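Long-range contacts in Abbfa_003403 (Acinetobacter baumannii, PDB 4ZXH), which is a four-domain nonribosomal peptide synthetase whose condensation, adenylation, carrier and thioesterase domains probably select and join amino acid building blocks and release the product: residues K635-G640 against P765-V770; A556-L561 against I621-Y626. All coordinates share one frame; numbering follows the deposited sequence.

Contact 1. Residues K635-G640 against P765-V770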
ATOM      1  N   LYS A 635      26.950 -28.911  -3.604  1.00 52.41           N
ATOM      2  CA  LYS A 635      27.341 -29.015  -2.195  1.00 37.29           C
ATOM      3  C   LYS A 635      26.713 -30.244  -1.565  1.00 35.16           C
ATOM      4  O   LYS A 635      25.494 -30.368  -1.509  1.00 45.57           O
ATOM      5  CB  LYS A 635      26.897 -27.791  -1.393  1.00 35.08           C
ATOM      6  CG  LYS A 635      27.435 -26.456  -1.836  1.00 48.48           C
ATOM      7  CD  LYS A 635      27.028 -25.364  -0.829  1.00 63.43           C
ATOM      8  CE  LYS A 635      25.501 -25.171  -0.729  1.00 64.47           C
ATOM      9  NZ  LYS A 635      25.125 -23.991   0.116  1.00 58.52           N
ATOM     10  N   GLY A 636      27.525 -31.153  -1.068  1.00 26.81           N
ATOM     11  CA  GLY A 636      26.958 -32.346  -0.485  1.00 23.99           C
ATOM     12  C   GLY A 636      26.931 -32.227   1.013  1.00 32.10           C
ATOM     13  O   GLY A 636      27.976 -32.102   1.639  1.00 39.20           O
ATOM     14  N   VAL A 637      25.739 -32.275   1.593  1.00 29.36           N
ATOM     15  CA  VAL A 637      25.603 -32.138   3.026  1.00 21.81           C
ATOM     16  C   VAL A 637      25.644 -33.513   3.657  1.00 33.76           C
ATOM     17  O   VAL A 637      24.757 -34.331   3.427  1.00 35.91           O
ATOM     18  CB  VAL A 637      24.286 -31.416   3.405  1.00 30.02           C
ATOM     19  CG1 VAL A 637      24.127 -31.333   4.932  1.00 24.78           C
ATOM     20  CG2 VAL A 637      24.238 -30.028   2.784  1.00 21.92           C
ATOM     21  N   ARG A 638      26.683 -33.782   4.440  1.00 32.44           N
ATOM     22  CA  ARG A 638      26.833 -35.091   5.068  1.00 27.71           C
ATOM     23  C   ARG A 638      26.129 -35.119   6.404  1.00 24.22           C
ATOM     24  O   ARG A 638      26.481 -34.387   7.322  1.00 27.15           O
ATOM     25  CB  ARG A 638      28.307 -35.455   5.254  1.00 33.86           C
ATOM     26  CG  ARG A 638      29.028 -35.800   3.974  1.00 32.33           C
ATOM     27  CD  ARG A 638      30.520 -35.771   4.201  1.00 33.92           C
ATOM     28  NE  ARG A 638      31.035 -36.963   4.852  1.00 42.89           N
ATOM     29  CZ  ARG A 638      32.123 -36.990   5.611  1.00 46.41           C
ATOM     30  NH1 ARG A 638      32.792 -35.872   5.870  1.00 43.71           N
ATOM     31  NH2 ARG A 638      32.524 -38.137   6.141  1.00 52.16           N
ATOM     32  N   ILE A 639      25.136 -35.986   6.510  1.00 28.68           N
ATOM     33  CA  ILE A 639      24.326 -36.072   7.710  1.00 24.46           C
ATOM     34  C   ILE A 639      24.650 -37.370   8.420  1.00 33.62           C
ATOM     35  O   ILE A 639      24.739 -38.434   7.779  1.00 36.96           O
ATOM     36  CB  ILE A 639      22.817 -35.989   7.368  1.00 21.79           C
ATOM     37  CG1 ILE A 639      22.516 -34.647   6.723  1.00 21.36           C
ATOM     38  CG2 ILE A 639      21.962 -36.157   8.615  1.00 24.79           C
ATOM     39  CD1 ILE A 639      22.770 -33.462   7.662  1.00 22.06           C
ATOM     40  N   GLY A 640      24.857 -37.267   9.735  1.00 36.47           N
ATOM     41  CA  GLY A 640      25.189 -38.401  10.583  1.00 24.12           C
ATOM     42  C   GLY A 640      23.940 -39.034  11.159  1.00 31.95           C
ATOM     43  O   GLY A 640      22.856 -38.446  11.134  1.00 34.82           O
ATOM     44  N   PRO A 765      16.843 -25.937   7.286  1.00 34.39           N
ATOM     45  CA  PRO A 765      17.760 -26.158   6.170  1.00 23.07           C
ATOM     46  C   PRO A 765      18.262 -27.586   6.190  1.00 31.54           C
ATOM     47  O   PRO A 765      18.282 -28.187   7.261  1.00 33.39           O
ATOM     48  CB  PRO A 765      18.900 -25.180   6.454  1.00 26.59           C
ATOM     49  CG  PRO A 765      18.897 -25.055   7.940  1.00 33.88           C
ATOM     50  CD  PRO A 765      17.446 -25.108   8.346  1.00 32.93           C
ATOM     51  N   THR A 766      18.667 -28.107   5.033  1.00 30.51           N
ATOM     52  CA  THR A 766      19.234 -29.439   4.919  1.00 21.43           C
ATOM     53  C   THR A 766      20.423 -29.624   5.881  1.00 34.65           C
ATOM     54  O   THR A 766      20.682 -30.734   6.370  1.00 37.82           O
ATOM     55  CB  THR A 766      19.682 -29.726   3.448  1.00 21.64           C
ATOM     56  OG1 THR A 766      18.544 -29.723   2.571  1.00 21.66           O
ATOM     57  CG2 THR A 766      20.375 -31.079   3.325  1.00 24.30           C
ATOM     58  N   GLU A 767      21.125 -28.531   6.172  1.00 32.54           N
ATOM     59  CA  GLU A 767      22.319 -28.568   7.020  1.00 27.19           C
ATOM     60  C   GLU A 767      22.034 -28.820   8.506  1.00 28.57           C
ATOM     61  O   GLU A 767      22.965 -29.043   9.278  1.00 30.82           O
ATOM     62  CB  GLU A 767      23.103 -27.257   6.873  1.00 26.23           C
ATOM     63  CG  GLU A 767      23.813 -27.073   5.528  1.00 33.02           C
ATOM     64  CD  GLU A 767      22.921 -26.473   4.434  1.00 38.22           C
ATOM     65  OE1 GLU A 767      21.676 -26.596   4.536  1.00 25.43           O
ATOM     66  OE2 GLU A 767      23.472 -25.882   3.466  1.00 44.10           O
ATOM     67  N   THR A 768      20.775 -28.794   8.924  1.00 23.71           N
ATOM     68  CA  THR A 768      20.485 -29.079  10.331  1.00 30.27           C
ATOM     69  C   THR A 768      19.479 -30.208  10.460  1.00 30.07           C
ATOM     70  O   THR A 768      18.820 -30.364  11.496  1.00 27.26           O
ATOM     71  CB  THR A 768      19.969 -27.830  11.099  1.00 37.73           C
ATOM     72  OG1 THR A 768      18.859 -27.247  10.408  1.00 47.53           O
ATOM     73  CG2 THR A 768      21.072 -26.796  11.222  1.00 35.64           C
ATOM     74  N   THR A 769      19.396 -30.985   9.385  1.00 23.27           N
ATOM     75  CA  THR A 769      18.657 -32.261   9.292  1.00 34.52           C
ATOM     76  C   THR A 769      17.135 -32.138   9.185  1.00 38.69           C
ATOM     77  O   THR A 769      16.428 -32.114  10.192  1.00 45.03           O
ATOM     78  CB  THR A 769      18.984 -33.183  10.465  1.00 25.55           C
ATOM     79  OG1 THR A 769      20.405 -33.271  10.601  1.00 30.67           O
ATOM     80  CG2 THR A 769      18.429 -34.571  10.220  1.00 27.00           C
ATOM     81  N   VAL A 770      16.668 -32.094   7.933  1.00 39.71           N
ATOM     82  CA  VAL A 770      15.252 -32.061   7.544  1.00 37.65           C
ATOM     83  C   VAL A 770      14.496 -30.851   8.097  1.00 41.27           C
ATOM     84  O   VAL A 770      14.399 -29.825   7.431  1.00 59.24           O
ATOM     85  CB  VAL A 770      14.508 -33.346   7.962  1.00 37.72           C
ATOM     86  CG1 VAL A 770      13.158 -33.375   7.278  1.00 41.49           C
ATOM     87  CG2 VAL A 770      15.309 -34.596   7.575  1.00 22.78           C
TER
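V637 holds CG1 anti to the backbone N (chi1 177°) and CG2 beside it, which turns both methyls onto T766 and E767, while a bend at chi2 (85°) swings the E767 side chain across the valine at about a right angle. Alternate residues of the strand, K635, V637 and I639, face the turn. CG2 of V637 lies 4.1 Å from CG of E767, and CG1 lies 3.9 Å from that residue's CA and 3.8 Å from O of T766. T766 adds its methyl, CG2, 3.9 Å from CB of V637. Further along the strand, I639 reaches in with CD1, which sits 3.7 Å from O of T766 and 3.8 Å from OG1 of T769. The carbonyl of T766 is thus flanked by two aliphatic side chains while it accepts the backbone N-H of T769 at an N to O distance of 3.3 Å, a bond that closes the turn. P765, T766 and E767 belong to the PTE of the YGPTE sequence, a core motif of adenylation domains that in relatives lines the nucleotide site; K635 belongs to the glycine-rich motif that in relatives contacts phosphate. NZ of K635 stays 4.2 Å from OE2 of E767, beyond a salt bridge. That carboxylate oxygen is hydrogen-bonded to the hydroxyl of Y823, just as OG1 of T769 is bonded to the carbonyl of G818.

Contact 2. Residues A556-L561 against I621-Y626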
ATOM      1  N   ALA A 556      27.119 -48.185   4.984  1.00 23.63           N
ATOM      2  CA  ALA A 556      27.411 -47.150   3.993  1.00 26.82           C
ATOM      3  C   ALA A 556      26.454 -45.963   4.095  1.00 33.12           C
ATOM      4  O   ALA A 556      25.484 -45.984   4.861  1.00 31.60           O
ATOM      5  CB  ALA A 556      27.373 -47.733   2.587  1.00 31.69           C
ATOM      6  N   ALA A 557      26.761 -44.920   3.328  1.00 34.35           N
ATOM      7  CA  ALA A 557      25.914 -43.742   3.210  1.00 29.60           C
ATOM      8  C   ALA A 557      25.443 -43.689   1.769  1.00 35.90           C
ATOM      9  O   ALA A 557      26.183 -44.088   0.866  1.00 31.41           O
ATOM     10  CB  ALA A 557      26.658 -42.489   3.575  1.00 21.52           C
ATOM     11  N   TYR A 558      24.218 -43.224   1.531  1.00 24.79           N
ATOM     12  CA  TYR A 558      23.764 -43.152   0.153  1.00 24.39           C
ATOM     13  C   TYR A 558      23.801 -41.729  -0.363  1.00 27.37           C
ATOM     14  O   TYR A 558      23.709 -40.767   0.394  1.00 31.67           O
ATOM     15  CB  TYR A 558      22.367 -43.753  -0.010  1.00 21.32           C
ATOM     16  CG  TYR A 558      21.268 -43.016   0.704  1.00 22.59           C
ATOM     17  CD1 TYR A 558      20.959 -43.304   2.021  1.00 23.59           C
ATOM     18  CD2 TYR A 558      20.530 -42.040   0.049  1.00 24.76           C
ATOM     19  CE1 TYR A 558      19.950 -42.633   2.677  1.00 31.50           C
ATOM     20  CE2 TYR A 558      19.511 -41.363   0.688  1.00 24.79           C
ATOM     21  CZ  TYR A 558      19.222 -41.661   2.002  1.00 30.50           C
ATOM     22  OH  TYR A 558      18.209 -40.982   2.642  1.00 23.65           O
ATOM     23  N   VAL A 559      23.974 -41.618  -1.670  1.00 32.63           N
ATOM     24  CA  VAL A 559      23.903 -40.351  -2.377  1.00 30.07           C
ATOM     25  C   VAL A 559      22.747 -40.394  -3.374  1.00 34.56           C
ATOM     26  O   VAL A 559      22.806 -41.131  -4.358  1.00 33.35           O
ATOM     27  CB  VAL A 559      25.203 -40.077  -3.107  1.00 22.68           C
ATOM     28  CG1 VAL A 559      25.169 -38.706  -3.758  1.00 21.58           C
ATOM     29  CG2 VAL A 559      26.364 -40.213  -2.137  1.00 22.75           C
ATOM     30  N   PRO A 560      21.678 -39.627  -3.110  1.00 34.50           N
ATOM     31  CA  PRO A 560      20.489 -39.677  -3.970  1.00 32.96           C
ATOM     32  C   PRO A 560      20.743 -39.204  -5.400  1.00 35.10           C
ATOM     33  O   PRO A 560      21.100 -38.047  -5.617  1.00 44.62           O
ATOM     34  CB  PRO A 560      19.508 -38.736  -3.265  1.00 27.76           C
ATOM     35  CG  PRO A 560      19.956 -38.709  -1.860  1.00 27.42           C
ATOM     36  CD  PRO A 560      21.455 -38.789  -1.923  1.00 27.90           C
ATOM     37  N   LEU A 561      20.556 -40.099  -6.362  1.00 33.55           N
ATOM     38  CA  LEU A 561      20.568 -39.725  -7.770  1.00 32.71           C
ATOM     39  C   LEU A 561      19.196 -39.999  -8.380  1.00 38.02           C
ATOM     40  O   LEU A 561      18.957 -41.057  -8.959  1.00 42.31           O
ATOM     41  CB  LEU A 561      21.659 -40.482  -8.517  1.00 29.34           C
ATOM     42  CG  LEU A 561      23.053 -40.268  -7.935  1.00 27.61           C
ATOM     43  CD1 LEU A 561      23.944 -41.426  -8.254  1.00 24.06           C
ATOM     44  CD2 LEU A 561      23.639 -38.979  -8.463  1.00 31.15           C
ATOM     45  N   ILE A 621      28.098 -41.969   8.916  1.00 33.70           N
ATOM     46  CA  ILE A 621      27.427 -41.081   7.971  1.00 39.01           C
ATOM     47  C   ILE A 621      26.217 -41.768   7.326  1.00 40.70           C
ATOM     48  O   ILE A 621      26.320 -42.897   6.832  1.00 39.75           O
ATOM     49  CB  ILE A 621      28.400 -40.609   6.861  1.00 32.21           C
ATOM     50  CG1 ILE A 621      29.665 -40.016   7.470  1.00 33.37           C
ATOM     51  CG2 ILE A 621      27.758 -39.574   5.977  1.00 30.15           C
ATOM     52  CD1 ILE A 621      29.413 -38.764   8.264  1.00 31.94           C
ATOM     53  N   ALA A 622      25.072 -41.089   7.324  1.00 32.41           N
ATOM     54  CA  ALA A 622      23.870 -41.692   6.760  1.00 35.58           C
ATOM     55  C   ALA A 622      23.657 -41.350   5.281  1.00 29.87           C
ATOM     56  O   ALA A 622      23.276 -42.211   4.493  1.00 27.55           O
ATOM     57  CB  ALA A 622      22.669 -41.285   7.553  1.00 39.15           C
ATOM     58  N   TYR A 623      23.885 -40.100   4.904  1.00 24.93           N
ATOM     59  CA  TYR A 623      23.788 -39.753   3.502  1.00 26.31           C
ATOM     60  C   TYR A 623      24.505 -38.463   3.179  1.00 22.90           C
ATOM     61  O   TYR A 623      24.883 -37.708   4.070  1.00 25.57           O
ATOM     62  CB  TYR A 623      22.320 -39.653   3.070  1.00 26.40           C
ATOM     63  CG  TYR A 623      21.464 -38.683   3.861  1.00 30.26           C
ATOM     64  CD1 TYR A 623      21.576 -37.303   3.674  1.00 35.23           C
ATOM     65  CD2 TYR A 623      20.499 -39.141   4.752  1.00 25.83           C
ATOM     66  CE1 TYR A 623      20.777 -36.414   4.372  1.00 27.50           C
ATOM     67  CE2 TYR A 623      19.694 -38.245   5.462  1.00 25.22           C
ATOM     68  CZ  TYR A 623      19.844 -36.894   5.264  1.00 25.63           C
ATOM     69  OH  TYR A 623      19.057 -36.008   5.945  1.00 40.65           O
ATOM     70  N   VAL A 624      24.696 -38.232   1.890  1.00 25.68           N
ATOM     71  CA  VAL A 624      25.232 -36.979   1.389  1.00 28.76           C
ATOM     72  C   VAL A 624      24.189 -36.415   0.454  1.00 29.57           C
ATOM     73  O   VAL A 624      24.019 -36.904  -0.656  1.00 36.61           O
ATOM     74  CB  VAL A 624      26.561 -37.166   0.638  1.00 29.56           C
ATOM     75  CG1 VAL A 624      27.147 -35.823   0.270  1.00 27.76           C
ATOM     76  CG2 VAL A 624      27.534 -37.961   1.486  1.00 33.03           C
ATOM     77  N   MET A 625      23.463 -35.413   0.926  1.00 27.00           N
ATOM     78  CA  MET A 625      22.335 -34.857   0.193  1.00 26.24           C
ATOM     79  C   MET A 625      22.828 -33.620  -0.519  1.00 31.81           C
ATOM     80  O   MET A 625      23.296 -32.674   0.119  1.00 40.02           O
ATOM     81  CB  MET A 625      21.180 -34.520   1.154  1.00 33.21           C
ATOM     82  CG  MET A 625      19.884 -34.083   0.488  1.00 30.34           C
ATOM     83  SD  MET A 625      18.960 -35.454  -0.237  1.00 30.52           S
ATOM     84  CE  MET A 625      18.939 -36.636   1.125  1.00 19.75           C
ATOM     85  N   TYR A 626      22.758 -33.627  -1.839  1.00 35.81           N
ATOM     86  CA  TYR A 626      23.256 -32.491  -2.594  1.00 35.65           C
ATOM     87  C   TYR A 626      22.227 -31.368  -2.676  1.00 38.40           C
ATOM     88  O   TYR A 626      21.026 -31.611  -2.707  1.00 34.29           O
ATOM     89  CB  TYR A 626      23.719 -32.960  -3.975  1.00 28.18           C
ATOM     90  CG  TYR A 626      25.110 -33.479  -3.830  1.00 24.44           C
ATOM     91  CD1 TYR A 626      25.343 -34.752  -3.333  1.00 22.86           C
ATOM     92  CD2 TYR A 626      26.198 -32.661  -4.083  1.00 25.94           C
ATOM     93  CE1 TYR A 626      26.630 -35.208  -3.142  1.00 25.46           C
ATOM     94  CE2 TYR A 626      27.483 -33.112  -3.902  1.00 23.70           C
ATOM     95  CZ  TYR A 626      27.694 -34.382  -3.424  1.00 28.06           C
ATOM     96  OH  TYR A 626      28.978 -34.828  -3.240  1.00 35.77           O
TER
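A single parallel beta bridge between Y558 and Y623 joins the edge strand of a four-stranded parallel sheet, 557-560, to the edge strand of a three-stranded antiparallel one, 621-627, within the adenylation domain. The two run 18° from parallel. N of Y558 donates to O of A622 at 3.3 Å, and N of V624 returns a bond to O of Y558 at 3.1 Å; the A622 carbonyl also accepts the indole N-H of W552. Y558 places its CG in the crowded position between backbone N and carbonyl carbon (chi1 65°), which brings its ring over CB of Y623: that carbon sits 3.8 Å from the ring centroid, nearly on the normal, as a CH-pi contact. The tyrosine rings themselves meet obliquely, with planes at 47°. On the same face, CG of P560 meets SD of M625 at 3.8 Å. On the other side of the strands, CG1 of V559 lies 3.8 Å from CE1 of Y626, whose hydroxyl is bonded to D576. P560 CD lies 3.4 Å from O of V624. Lacking an N-H, P560 cannot carry the ladder on to that carbonyl; beyond the two bonds the contact is largely apolar side chains, with a CA-H...O contact from A557 to A622.

How the contacts relate
Contacts 1 and 2 lie about 10 Å apart between centres; each uses one of two neighbouring strands of the same small antiparallel sheet. Along the chain they come in series: 556-561 and 621-626 first, then 635-640 and finally 765-770, all within the adenylation domain. Strands 621-627 and 635-640 pair directly: N of V637 bonds to O of M625, and N of A622 probably to O of I639, the latter at a classic beta bulge where A622 and Y623 both face I639. The small sheet thus bridges the edge of the parallel sheet at 557-560 and the turn following strand 756-763, beside the domain's probable nucleotide-binding motifs.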